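Local coordinates for protein endo-1,4-beta-xylanase (Uncultured bacterium, PDB 7AX7) that removes acetyl groups from acetylated xylan with the help of a bound cobalt ion, as the carbohydrate esterase family 4 domain of a multidomain xylanase, at residues D146-L151 with W200-G205; N76-M81 with N113-F118; P14-S19 with D154-S159. All blocks are in the same frame, centred on the assembly; numbering follows the deposited sequence.

Interaction 1: residues D146-L151 with W200-G205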
ATOM      1  N   ASP A 146      -4.756  -4.912  16.166  1.00 13.87           N
ATOM      2  CA  ASP A 146      -3.516  -4.210  16.481  1.00 12.12           C
ATOM      3  C   ASP A 146      -2.368  -4.719  15.617  1.00 11.49           C
ATOM      4  O   ASP A 146      -2.092  -5.919  15.585  1.00  9.38           O
ATOM      5  CB  ASP A 146      -3.195  -4.408  17.961  1.00 10.40           C
ATOM      6  CG  ASP A 146      -2.041  -3.554  18.425  1.00 13.01           C
ATOM      7  OD1 ASP A 146      -1.647  -2.619  17.693  1.00 12.25           O
ATOM      8  OD2 ASP A 146      -1.533  -3.818  19.531  1.00 19.67           O
ATOM      9  N   GLY A 147      -1.710  -3.805  14.902  1.00 10.32           N
ATOM     10  CA  GLY A 147      -0.560  -4.139  14.082  1.00  8.96           C
ATOM     11  C   GLY A 147      -0.859  -4.592  12.668  1.00 10.01           C
ATOM     12  O   GLY A 147       0.082  -4.899  11.926  1.00 10.15           O
ATOM     13  N   GLN A 148      -2.129  -4.611  12.258  1.00 10.02           N
ATOM     14  CA  GLN A 148      -2.520  -5.210  10.984  1.00 10.20           C
ATOM     15  C   GLN A 148      -2.361  -4.241   9.818  1.00  8.10           C
ATOM     16  O   GLN A 148      -2.631  -3.039   9.935  1.00 12.21           O
ATOM     17  CB  GLN A 148      -3.975  -5.686  11.042  1.00 11.53           C
ATOM     18  CG  GLN A 148      -4.373  -6.639   9.918  1.00 12.17           C
ATOM     19  CD  GLN A 148      -3.668  -7.994  10.017  1.00 16.10           C
ATOM     20  OE1 GLN A 148      -3.219  -8.396  11.094  1.00 13.98           O
ATOM     21  NE2 GLN A 148      -3.571  -8.696   8.895  1.00 11.90           N
ATOM     22  N   ILE A 149      -1.943  -4.781   8.686  1.00  7.00           N
ATOM     23  CA  ILE A 149      -1.879  -4.060   7.422  1.00  8.53           C
ATOM     24  C   ILE A 149      -3.111  -4.445   6.618  1.00  7.76           C
ATOM     25  O   ILE A 149      -3.442  -5.630   6.518  1.00 10.44           O
ATOM     26  CB  ILE A 149      -0.589  -4.402   6.653  1.00  7.59           C
ATOM     27  CG1 ILE A 149       0.650  -3.997   7.464  1.00  7.79           C
ATOM     28  CG2 ILE A 149      -0.583  -3.763   5.257  1.00  7.53           C
ATOM     29  CD1 ILE A 149       1.953  -4.685   7.005  1.00  6.72           C
ATOM     30  N   ILE A 150      -3.790  -3.454   6.047  1.00  9.98           N
ATOM     31  CA  ILE A 150      -5.015  -3.676   5.288  1.00  9.98           C
ATOM     32  C   ILE A 150      -4.792  -3.212   3.851  1.00 11.61           C
ATOM     33  O   ILE A 150      -4.294  -2.103   3.617  1.00  8.76           O
ATOM     34  CB  ILE A 150      -6.220  -2.970   5.935  1.00  9.94           C
ATOM     35  CG1 ILE A 150      -6.490  -3.574   7.323  1.00 11.24           C
ATOM     36  CG2 ILE A 150      -7.472  -3.101   5.057  1.00 13.90           C
ATOM     37  CD1 ILE A 150      -7.537  -2.824   8.128  1.00 11.84           C
ATOM     38  N   LEU A 151      -5.145  -4.072   2.899  1.00  9.84           N
ATOM     39  CA  LEU A 151      -4.865  -3.857   1.485  1.00 10.21           C
ATOM     40  C   LEU A 151      -6.131  -3.383   0.779  1.00 13.64           C
ATOM     41  O   LEU A 151      -7.135  -4.106   0.743  1.00  9.95           O
ATOM     42  CB  LEU A 151      -4.332  -5.142   0.846  1.00 11.90           C
ATOM     43  CG  LEU A 151      -3.778  -5.079  -0.582  1.00 16.31           C
ATOM     44  CD1 LEU A 151      -2.850  -6.254  -0.840  1.00 12.70           C
ATOM     45  CD2 LEU A 151      -4.895  -5.034  -1.621  1.00 14.05           C
ATOM     46  N   TRP A 200       5.013  -9.947   5.133  1.00  9.52           N
ATOM     47  CA  TRP A 200       4.390  -9.446   6.353  1.00  7.10           C
ATOM     48  C   TRP A 200       2.941  -9.040   6.109  1.00  9.77           C
ATOM     49  O   TRP A 200       2.634  -8.373   5.119  1.00  9.06           O
ATOM     50  CB  TRP A 200       5.127  -8.211   6.877  1.00  9.91           C
ATOM     51  CG  TRP A 200       6.565  -8.350   7.252  1.00  6.88           C
ATOM     52  CD1 TRP A 200       7.651  -8.201   6.433  1.00 12.37           C
ATOM     53  CD2 TRP A 200       7.081  -8.591   8.564  1.00  9.57           C
ATOM     54  NE1 TRP A 200       8.817  -8.358   7.156  1.00 11.56           N
ATOM     55  CE2 TRP A 200       8.495  -8.601   8.467  1.00 11.01           C
ATOM     56  CE3 TRP A 200       6.488  -8.817   9.814  1.00  9.16           C
ATOM     57  CZ2 TRP A 200       9.322  -8.830   9.574  1.00 11.10           C
ATOM     58  CZ3 TRP A 200       7.318  -9.037  10.917  1.00 11.45           C
ATOM     59  CH2 TRP A 200       8.714  -9.042  10.787  1.00 10.57           C
ATOM     60  N   SER A 201       2.060  -9.414   7.037  1.00  5.93           N
ATOM     61  CA  SER A 201       0.720  -8.849   7.116  1.00 10.93           C
ATOM     62  C   SER A 201       0.448  -8.131   8.429  1.00 10.43           C
ATOM     63  O   SER A 201      -0.537  -7.389   8.519  1.00 10.30           O
ATOM     64  CB  SER A 201      -0.342  -9.943   6.915  1.00  6.55           C
ATOM     65  OG  SER A 201      -0.220 -10.506   5.623  1.00 10.13           O
ATOM     66  N   ASN A 202       1.287  -8.334   9.440  1.00  9.80           N
ATOM     67  CA  ASN A 202       1.136  -7.730  10.753  1.00 10.61           C
ATOM     68  C   ASN A 202       2.534  -7.549  11.319  1.00 12.18           C
ATOM     69  O   ASN A 202       3.395  -8.412  11.134  1.00 13.51           O
ATOM     70  CB  ASN A 202       0.274  -8.603  11.681  1.00 12.79           C
ATOM     71  CG  ASN A 202      -0.101  -7.901  12.979  1.00 14.68           C
ATOM     72  OD1 ASN A 202       0.756  -7.632  13.822  1.00 12.34           O
ATOM     73  ND2 ASN A 202      -1.393  -7.623  13.156  1.00 13.46           N
ATOM     74  N   ALA A 203       2.767  -6.421  11.987  1.00 12.33           N
ATOM     75  CA  ALA A 203       4.086  -6.201  12.566  1.00 13.16           C
ATOM     76  C   ALA A 203       4.551  -7.356  13.457  1.00 16.05           C
ATOM     77  O   ALA A 203       5.755  -7.480  13.707  1.00 13.03           O
ATOM     78  CB  ALA A 203       4.095  -4.888  13.343  1.00 15.15           C
ATOM     79  N   ASN A 204       3.638  -8.211  13.937  1.00 18.39           N
ATOM     80  CA  ASN A 204       4.049  -9.364  14.738  1.00 22.78           C
ATOM     81  C   ASN A 204       4.550 -10.540  13.897  1.00 22.33           C
ATOM     82  O   ASN A 204       5.061 -11.513  14.465  1.00 23.96           O
ATOM     83  CB  ASN A 204       2.909  -9.829  15.656  1.00 17.52           C
ATOM     84  CG  ASN A 204       1.776 -10.512  14.904  1.00 25.55           C
ATOM     85  OD1 ASN A 204       1.900 -10.863  13.727  1.00 20.65           O
ATOM     86  ND2 ASN A 204       0.660 -10.719  15.597  1.00 27.50           N
ATOM     87  N   GLY A 205       4.417 -10.479  12.572  1.00 20.30           N
ATOM     88  CA  GLY A 205       5.034 -11.455  11.687  1.00 25.23           C
ATOM     89  C   GLY A 205       4.476 -12.861  11.738  1.00 33.75           C
ATOM     90  O   GLY A 205       5.106 -13.781  11.201  1.00 25.77           O
TER

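Interaction 2: residues N76-M81 with N113-F118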
ATOM      1  N   ASN A  76      15.080  -9.393 -14.931  1.00 11.29           N
ATOM      2  CA  ASN A  76      13.937  -8.532 -15.196  1.00 13.87           C
ATOM      3  C   ASN A  76      13.256  -8.105 -13.902  1.00 14.62           C
ATOM      4  O   ASN A  76      12.818  -6.956 -13.783  1.00 14.18           O
ATOM      5  CB  ASN A  76      12.967  -9.234 -16.140  1.00 13.88           C
ATOM      6  CG  ASN A  76      13.391  -9.101 -17.599  1.00 22.31           C
ATOM      7  OD1 ASN A  76      14.126  -8.182 -17.951  1.00 28.21           O
ATOM      8  ND2 ASN A  76      12.936 -10.013 -18.444  1.00 20.73           N
ATOM      9  N   ILE A  77      13.167  -9.012 -12.921  1.00 11.41           N
ATOM     10  CA  ILE A  77      12.681  -8.634 -11.595  1.00 11.94           C
ATOM     11  C   ILE A  77      13.510  -7.481 -11.039  1.00 11.12           C
ATOM     12  O   ILE A  77      12.969  -6.456 -10.606  1.00 10.16           O
ATOM     13  CB  ILE A  77      12.687  -9.852 -10.651  1.00 11.62           C
ATOM     14  CG1 ILE A  77      11.586 -10.851 -11.044  1.00  9.01           C
ATOM     15  CG2 ILE A  77      12.480  -9.430  -9.201  1.00  6.87           C
ATOM     16  CD1 ILE A  77      11.698 -12.167 -10.323  1.00  8.77           C
ATOM     17  N   ARG A  78      14.842  -7.611 -11.072  1.00 11.27           N
ATOM     18  CA  ARG A  78      15.680  -6.558 -10.503  1.00 10.99           C
ATOM     19  C   ARG A  78      15.494  -5.231 -11.235  1.00 13.46           C
ATOM     20  O   ARG A  78      15.445  -4.170 -10.602  1.00 11.93           O
ATOM     21  CB  ARG A  78      17.151  -6.976 -10.513  1.00 13.07           C
ATOM     22  CG  ARG A  78      17.482  -8.155  -9.596  1.00 12.97           C
ATOM     23  CD  ARG A  78      18.991  -8.426  -9.583  1.00 15.36           C
ATOM     24  NE  ARG A  78      19.349  -9.423  -8.582  1.00 26.04           N
ATOM     25  CZ  ARG A  78      19.457  -9.173  -7.278  1.00 31.86           C
ATOM     26  NH1 ARG A  78      19.233  -7.948  -6.812  1.00 35.28           N
ATOM     27  NH2 ARG A  78      19.794 -10.145  -6.435  1.00 31.85           N
ATOM     28  N   ASN A  79      15.399  -5.264 -12.569  1.00 11.49           N
ATOM     29  CA  ASN A  79      15.158  -4.034 -13.317  1.00 16.39           C
ATOM     30  C   ASN A  79      13.835  -3.392 -12.911  1.00 15.23           C
ATOM     31  O   ASN A  79      13.767  -2.177 -12.693  1.00 12.46           O
ATOM     32  CB  ASN A  79      15.178  -4.304 -14.823  1.00 18.58           C
ATOM     33  CG  ASN A  79      16.562  -4.634 -15.335  1.00 25.94           C
ATOM     34  OD1 ASN A  79      17.554  -4.429 -14.636  1.00 28.65           O
ATOM     35  ND2 ASN A  79      16.638  -5.146 -16.566  1.00 33.41           N
ATOM     36  N   GLU A  80      12.771  -4.194 -12.807  1.00  9.55           N
ATOM     37  CA  GLU A  80      11.482  -3.653 -12.381  1.00 15.47           C
ATOM     38  C   GLU A  80      11.609  -2.915 -11.048  1.00 14.07           C
ATOM     39  O   GLU A  80      11.121  -1.791 -10.897  1.00 11.96           O
ATOM     40  CB  GLU A  80      10.445  -4.773 -12.284  1.00 12.52           C
ATOM     41  CG  GLU A  80      10.016  -5.346 -13.635  1.00 14.90           C
ATOM     42  CD  GLU A  80       8.585  -5.001 -14.009  1.00 11.62           C
ATOM     43  OE1 GLU A  80       7.804  -4.575 -13.131  1.00  9.53           O
ATOM     44  OE2 GLU A  80       8.235  -5.168 -15.191  1.00 12.91           O
ATOM     45  N   MET A  81      12.280  -3.528 -10.070  1.00 12.78           N
ATOM     46  CA  MET A  81      12.410  -2.903  -8.755  1.00 10.19           C
ATOM     47  C   MET A  81      13.244  -1.624  -8.824  1.00 12.70           C
ATOM     48  O   MET A  81      12.831  -0.567  -8.323  1.00 10.42           O
ATOM     49  CB  MET A  81      13.019  -3.896  -7.768  1.00 11.92           C
ATOM     50  CG  MET A  81      12.216  -5.187  -7.618  1.00 11.35           C
ATOM     51  SD  MET A  81      10.519  -4.883  -7.089  1.00 15.06           S
ATOM     52  CE  MET A  81      10.876  -4.130  -5.484  1.00  7.28           C
ATOM     53  N   ASN A 113      15.688 -12.053  -5.302  1.00 11.23           N
ATOM     54  CA  ASN A 113      16.126 -10.946  -6.142  1.00 11.12           C
ATOM     55  C   ASN A 113      15.426  -9.638  -5.820  1.00 12.50           C
ATOM     56  O   ASN A 113      15.490  -8.708  -6.629  1.00 14.60           O
ATOM     57  CB  ASN A 113      15.935 -11.298  -7.619  1.00 10.90           C
ATOM     58  CG  ASN A 113      16.978 -12.291  -8.103  1.00 12.11           C
ATOM     59  OD1 ASN A 113      18.135 -11.929  -8.268  1.00 13.41           O
ATOM     60  ND2 ASN A 113      16.583 -13.551  -8.289  1.00  8.76           N
ATOM     61  N   ILE A 114      14.771  -9.542  -4.666  1.00 11.77           N
ATOM     62  CA  ILE A 114      14.114  -8.323  -4.211  1.00 10.57           C
ATOM     63  C   ILE A 114      14.634  -8.021  -2.812  1.00 16.08           C
ATOM     64  O   ILE A 114      14.536  -8.865  -1.911  1.00 12.46           O
ATOM     65  CB  ILE A 114      12.578  -8.450  -4.231  1.00 10.90           C
ATOM     66  CG1 ILE A 114      12.107  -8.651  -5.680  1.00 10.69           C
ATOM     67  CG2 ILE A 114      11.911  -7.225  -3.602  1.00 10.18           C
ATOM     68  CD1 ILE A 114      10.622  -8.863  -5.828  1.00  9.49           C
ATOM     69  N   ASP A 115      15.194  -6.823  -2.642  1.00 15.12           N
ATOM     70  CA  ASP A 115      15.907  -6.401  -1.443  1.00 19.78           C
ATOM     71  C   ASP A 115      15.042  -5.612  -0.469  1.00 20.00           C
ATOM     72  O   ASP A 115      15.563  -5.090   0.526  1.00 29.73           O
ATOM     73  CB  ASP A 115      17.127  -5.565  -1.845  1.00 20.09           C
ATOM     74  CG  ASP A 115      18.136  -6.369  -2.641  1.00 25.82           C
ATOM     75  OD1 ASP A 115      18.365  -7.536  -2.265  1.00 26.11           O
ATOM     76  OD2 ASP A 115      18.677  -5.847  -3.640  1.00 36.90           O
ATOM     77  N   TYR A 116      13.756  -5.496  -0.726  1.00 13.64           N
ATOM     78  CA  TYR A 116      12.869  -4.830   0.204  1.00 10.42           C
ATOM     79  C   TYR A 116      12.034  -5.851   0.962  1.00 11.75           C
ATOM     80  O   TYR A 116      11.772  -6.948   0.455  1.00  9.88           O
ATOM     81  CB  TYR A 116      11.931  -3.859  -0.528  1.00 11.71           C
ATOM     82  CG  TYR A 116      12.628  -2.782  -1.322  1.00 12.79           C
ATOM     83  CD1 TYR A 116      13.206  -1.689  -0.687  1.00 14.74           C
ATOM     84  CD2 TYR A 116      12.683  -2.844  -2.709  1.00 13.25           C
ATOM     85  CE1 TYR A 116      13.828  -0.693  -1.403  1.00 11.04           C
ATOM     86  CE2 TYR A 116      13.305  -1.849  -3.443  1.00 16.27           C
ATOM     87  CZ  TYR A 116      13.871  -0.778  -2.788  1.00 11.43           C
ATOM     88  OH  TYR A 116      14.498   0.203  -3.518  1.00 10.75           O
ATOM     89  N   PRO A 117      11.591  -5.523   2.176  1.00  9.82           N
ATOM     90  CA  PRO A 117      10.607  -6.382   2.849  1.00 10.12           C
ATOM     91  C   PRO A 117       9.339  -6.516   2.012  1.00 11.85           C
ATOM     92  O   PRO A 117       8.838  -5.540   1.439  1.00 10.32           O
ATOM     93  CB  PRO A 117      10.333  -5.652   4.171  1.00 10.81           C
ATOM     94  CG  PRO A 117      11.523  -4.741   4.368  1.00 14.23           C
ATOM     95  CD  PRO A 117      11.959  -4.348   2.989  1.00  9.24           C
ATOM     96  N   PHE A 118       8.823  -7.741   1.958  1.00  8.56           N
ATOM     97  CA  PHE A 118       7.573  -8.045   1.271  1.00 11.15           C
ATOM     98  C   PHE A 118       6.382  -7.764   2.187  1.00  8.82           C
ATOM     99  O   PHE A 118       6.364  -8.200   3.343  1.00  8.30           O
ATOM    100  CB  PHE A 118       7.540  -9.518   0.842  1.00  8.31           C
ATOM    101  CG  PHE A 118       8.414  -9.849  -0.355  1.00 10.00           C
ATOM    102  CD1 PHE A 118       9.778  -9.579  -0.342  1.00  9.92           C
ATOM    103  CD2 PHE A 118       7.864 -10.457  -1.480  1.00  9.91           C
ATOM    104  CE1 PHE A 118      10.579  -9.895  -1.433  1.00 10.74           C
ATOM    105  CE2 PHE A 118       8.656 -10.775  -2.574  1.00  9.77           C
ATOM    106  CZ  PHE A 118      10.018 -10.496  -2.544  1.00  8.17           C
TER
HETATM  107  O   HOH W   1      18.867 -10.148  -3.311  1.00 24.67           O

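Interaction 3: residues P14-S19 with D154-S159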
ATOM      1  N   PRO A  14      -0.265   5.815  -8.872  1.00  6.67           N
ATOM      2  CA  PRO A  14      -1.309   6.825  -8.688  1.00  7.80           C
ATOM      3  C   PRO A  14      -2.290   6.836  -9.849  1.00 11.09           C
ATOM      4  O   PRO A  14      -1.931   6.473 -10.970  1.00  9.74           O
ATOM      5  CB  PRO A  14      -0.532   8.155  -8.632  1.00 12.23           C
ATOM      6  CG  PRO A  14       0.959   7.780  -8.694  1.00  9.03           C
ATOM      7  CD  PRO A  14       0.995   6.418  -9.329  1.00 11.61           C
ATOM      8  N   SER A  15      -3.525   7.233  -9.555  1.00  8.15           N
ATOM      9  CA  SER A  15      -4.550   7.475 -10.555  1.00 10.68           C
ATOM     10  C   SER A  15      -5.344   8.697 -10.118  1.00 13.47           C
ATOM     11  O   SER A  15      -5.155   9.226  -9.016  1.00  9.91           O
ATOM     12  CB  SER A  15      -5.479   6.267 -10.724  1.00  9.88           C
ATOM     13  OG  SER A  15      -6.311   6.111  -9.586  1.00  7.37           O
ATOM     14  N   SER A  16      -6.252   9.146 -10.987  1.00 10.26           N
ATOM     15  CA  SER A  16      -7.105  10.260 -10.597  1.00 16.75           C
ATOM     16  C   SER A  16      -7.959   9.883  -9.394  1.00 13.99           C
ATOM     17  O   SER A  16      -8.288  10.741  -8.572  1.00 14.55           O
ATOM     18  CB  SER A  16      -7.975  10.706 -11.777  1.00 17.68           C
ATOM     19  OG  SER A  16      -9.021   9.781 -12.009  1.00 24.86           O
ATOM     20  N   THR A  17      -8.298   8.599  -9.257  1.00 13.17           N
ATOM     21  CA  THR A  17      -9.031   8.161  -8.078  1.00 13.85           C
ATOM     22  C   THR A  17      -8.225   8.416  -6.812  1.00 10.79           C
ATOM     23  O   THR A  17      -8.791   8.763  -5.764  1.00  9.24           O
ATOM     24  CB  THR A  17      -9.395   6.683  -8.204  1.00 12.02           C
ATOM     25  OG1 THR A  17     -10.216   6.491  -9.367  1.00 13.37           O
ATOM     26  CG2 THR A  17     -10.138   6.204  -6.963  1.00  8.52           C
ATOM     27  N   THR A  18      -6.900   8.254  -6.894  1.00 10.65           N
ATOM     28  CA  THR A  18      -6.031   8.563  -5.759  1.00  9.36           C
ATOM     29  C   THR A  18      -6.376   9.911  -5.135  1.00  9.24           C
ATOM     30  O   THR A  18      -6.391  10.048  -3.907  1.00  7.55           O
ATOM     31  CB  THR A  18      -4.563   8.561  -6.192  1.00  6.33           C
ATOM     32  OG1 THR A  18      -4.211   7.284  -6.741  1.00  8.95           O
ATOM     33  CG2 THR A  18      -3.659   8.877  -4.991  1.00  6.74           C
ATOM     34  N   SER A  19      -6.624  10.929  -5.967  1.00  8.18           N
ATOM     35  CA  SER A  19      -6.899  12.262  -5.436  1.00 11.06           C
ATOM     36  C   SER A  19      -8.131  12.259  -4.543  1.00  8.05           C
ATOM     37  O   SER A  19      -8.192  13.000  -3.555  1.00  7.75           O
ATOM     38  CB  SER A  19      -7.068  13.262  -6.578  1.00 13.02           C
ATOM     39  OG  SER A  19      -5.864  13.374  -7.308  1.00 12.62           O
ATOM     40  N   ASP A 154      -6.358   1.740  -5.253  1.00  8.57           N
ATOM     41  CA  ASP A 154      -6.716   3.030  -5.829  1.00  9.36           C
ATOM     42  C   ASP A 154      -6.358   3.087  -7.312  1.00 12.56           C
ATOM     43  O   ASP A 154      -5.862   4.101  -7.813  1.00 15.55           O
ATOM     44  CB  ASP A 154      -6.085   4.186  -5.047  1.00  9.01           C
ATOM     45  CG  ASP A 154      -4.556   4.200  -5.113  1.00  8.48           C
ATOM     46  OD1 ASP A 154      -3.935   3.126  -5.236  1.00 10.53           O
ATOM     47  OD2 ASP A 154      -3.983   5.303  -5.034  1.00  9.26           O
ATOM     48  N   PHE A 155      -6.613   1.997  -8.041  1.00 10.41           N
ATOM     49  CA  PHE A 155      -6.556   2.081  -9.494  1.00 13.99           C
ATOM     50  C   PHE A 155      -7.670   3.001 -10.001  1.00 11.20           C
ATOM     51  O   PHE A 155      -8.655   3.268  -9.304  1.00  9.58           O
ATOM     52  CB  PHE A 155      -6.658   0.690 -10.137  1.00 10.05           C
ATOM     53  CG  PHE A 155      -7.911  -0.071  -9.780  1.00 10.16           C
ATOM     54  CD1 PHE A 155      -9.124   0.243 -10.371  1.00 10.75           C
ATOM     55  CD2 PHE A 155      -7.865  -1.113  -8.875  1.00 10.20           C
ATOM     56  CE1 PHE A 155     -10.283  -0.465 -10.049  1.00 12.08           C
ATOM     57  CE2 PHE A 155      -9.013  -1.823  -8.544  1.00 13.44           C
ATOM     58  CZ  PHE A 155     -10.223  -1.499  -9.141  1.00 15.33           C
ATOM     59  N   GLN A 156      -7.493   3.508 -11.220  1.00  9.66           N
ATOM     60  CA  GLN A 156      -8.463   4.435 -11.787  1.00 14.35           C
ATOM     61  C   GLN A 156      -9.860   3.826 -11.791  1.00 11.53           C
ATOM     62  O   GLN A 156     -10.052   2.698 -12.238  1.00 12.61           O
ATOM     63  CB  GLN A 156      -8.065   4.827 -13.215  1.00 13.22           C
ATOM     64  CG  GLN A 156      -9.075   5.748 -13.889  1.00  9.90           C
ATOM     65  CD  GLN A 156      -9.331   7.021 -13.082  1.00 20.27           C
ATOM     66  OE1 GLN A 156      -8.417   7.564 -12.467  1.00 27.06           O
ATOM     67  NE2 GLN A 156     -10.579   7.487 -13.069  1.00 22.15           N
ATOM     68  N   GLY A 157     -10.837   4.582 -11.294  1.00 12.22           N
ATOM     69  CA  GLY A 157     -12.219   4.156 -11.358  1.00 12.29           C
ATOM     70  C   GLY A 157     -12.736   3.392 -10.155  1.00 16.30           C
ATOM     71  O   GLY A 157     -13.927   3.050 -10.130  1.00 10.42           O
ATOM     72  N   ASN A 158     -11.897   3.120  -9.154  1.00 11.31           N
ATOM     73  CA  ASN A 158     -12.330   2.330  -7.995  1.00 13.36           C
ATOM     74  C   ASN A 158     -13.113   3.198  -6.999  1.00 15.29           C
ATOM     75  O   ASN A 158     -12.794   3.318  -5.809  1.00  9.89           O
ATOM     76  CB  ASN A 158     -11.138   1.650  -7.332  1.00  9.44           C
ATOM     77  CG  ASN A 158     -11.562   0.480  -6.481  1.00 11.69           C
ATOM     78  OD1 ASN A 158     -12.639  -0.075  -6.695  1.00 14.47           O
ATOM     79  ND2 ASN A 158     -10.726   0.089  -5.517  1.00  8.99           N
ATOM     80  N   SER A 159     -14.191   3.791  -7.511  1.00 10.94           N
ATOM     81  CA  SER A 159     -14.965   4.730  -6.715  1.00 11.95           C
ATOM     82  C   SER A 159     -15.715   4.057  -5.571  1.00 13.71           C
ATOM     83  O   SER A 159     -16.056   4.732  -4.598  1.00 11.82           O
ATOM     84  CB  SER A 159     -15.943   5.491  -7.608  1.00 13.08           C
ATOM     85  OG  SER A 159     -16.760   4.594  -8.318  1.00 14.21           O
TER

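Interaction 1: residues D146-L151 with W200-G205
Gln148 and Asn202 form a single backbone bridge, their CA atoms 4.4 Å apart, with one backbone bond on each side of it: Ile149 N donates to Ser201 O (3.0 Å) and Ala203 N donates to Gly147 O (3.1 Å). The side chain of Asn202 carries most of the rest. Its CG lies anti to the backbone N (chi1 -170°), which puts CG on the side of Gly147, and from there ND2 spends both N-H groups: one goes to Asp146 O at 3.0 Å, the other almost straight to Gln148 OE1 at 2.9 Å (176° at the hydrogen). Both acceptors lie in the amide plane of Asn202, whereas the Gln148 amide is turned 53° against it. Gln148 reaches this place through a bend at chi2, and its OE1 also accepts from Lys145 NZ, so two donors grip one oxygen. On the other side of the Asn202 amide, OD1 takes the backbone N of Asn204 on an in-plane lone pair at 2.9 Å, closing an Asx turn. With ND2 and OD1 both engaged, the flip of the amide is fixed. Gly147 has a positive phi, and its backbone packs directly against this amide, with Gly147 C 3.1 Å from Asn202 ND2. Beside the polar cluster, Ile149 lays CB and CG1 against Ser201 O and continues onto Leu185 of helix 182-189. The Asx turn overlaps a type I beta turn closed by Gly205 N to Asn202 O, so Asn202 opens both turns while its ND2 ties it to residues 146-148, which lead into a parallel strand in the central sheet of this NodB-type polysaccharide deacetylase fold.

Interaction 2: residues N76-M81 with N113-F118
Asn113 meets Arg78 of helix 74-92, its side chain crossing the arginine at about a right angle. Asn113 OD1 accepts from Arg78 NE at 2.8 Å, a weak bond bent to 118° at the hydrogen, and the amide plane stands nearly perpendicular to the guanidinium (88°). CA of Asn113 lies over one face of that group, displaced toward its rim, while ND2 is hydrogen-bonded to Thr109 O. Next in sequence, Ile114 supplies the apolar centre. Its CG1 packs on Ile77 CG2 at 3.6 Å, and its CG2 branch meets the methyl of Met81, with CE 3.8 Å away. Asp115 is polar again: OD2 approaches the edge of the Arg78 guanidinium, near its plane, in a long salt bridge of 3.8 Å to NH1. A water also lies between Arg78 NH2 and Asp115 OD1. At Tyr116 the contact becomes apolar once more. The Met81 chain is bent, and chi3 (-62°) turns CE to the ring edge, 3.6 Å from Tyr116 CD2; the phenol OH beyond is bonded to Ser85 OG one turn further along the helix. The contact thus has an apolar strip of Ile77, Met81, Ile114 and Tyr116 beside a polar border held by Arg78. It fastens the connection between helix 108-113 and strand 118-123 onto helix 74-92, with Phe99 packing against both Met81 and Ile114, and Thr109 and Met110 of helix 108-113 against Ile77.

Interaction 3: residues P14-S19 with D154-S159
Thr18 and Asp154 meet obliquely, the threonine hydroxyl placed above the carboxylate: OG1 donates to Asp154 OD2 at 2.6 Å from 46° out of the carboxylate plane. The same OG1 accepts from Ser15 N at 2.9 Å, so this hydroxyl passes a chain of bonds from the start of helix 16-28 to the aspartate. Ser15 completes the pair from the N-cap position. With chi1 at 71°, its OG stands between the backbone N and the carbonyl carbon and points back over the first turn, where Thr17 N and Thr18 N donate to it weakly. Ser15 and Thr18 thereby make a capping box. The proton of that same OG goes to Asp154 O at 2.7 Å, which ties the N-cap to the chain leaving strand 148-153. Thr17 faces the following type II turn, from Phe155 to Asn158: its OG1 receives Gly157 N at 2.8 Å. Gln156, at the second position of that turn, brings its amide up to the backbone of Ser16 and Thr17, its chain bent at chi2 (56°). Its OE1 takes a weak bond from Thr17 N (3.4 Å), one of the amide groups at the N-terminus of the helix; the approach of Ser16 OG to OE1 is implausibly short and remains doubtful. The CB of Phe155 points away from residues 14-19, and its ring has Asn158 CB over one face and touches the metal ligand Asp12. Nearly everything here is polar, with hydroxyls relaying between backbone and side-chain groups. Thr17 OG1, Thr18 OG1, Asp154 O and Asp154 OD2 all find partners within the contact, and Thr18 OG1, accepting from Ser15 N while donating to OD2, fixes that carboxylate oxygen against the first turn.

Strand 148-153 connects two of the contacts: interaction 1 involves its first part, and interaction 3 takes up the chain directly after its end, the two centres 24 Å apart on opposite sides of the chain's centre. Interactions 1 and 2 touch, Phe118 O probably accepting a hydrogen bond from Trp200 N at 2.8 Å, so strand 118-123 links them. In the sequence, interaction 2 is nested between the two segments of interaction 3, though in space their nearest atoms are about 13 Å apart. Only interaction 3 comes near the cobalt ion bound by Asp12, His62 and His66, about 7 Å from the side chain of Phe155; those of Met81 and Ile149 stay about 12 and 13 Å away.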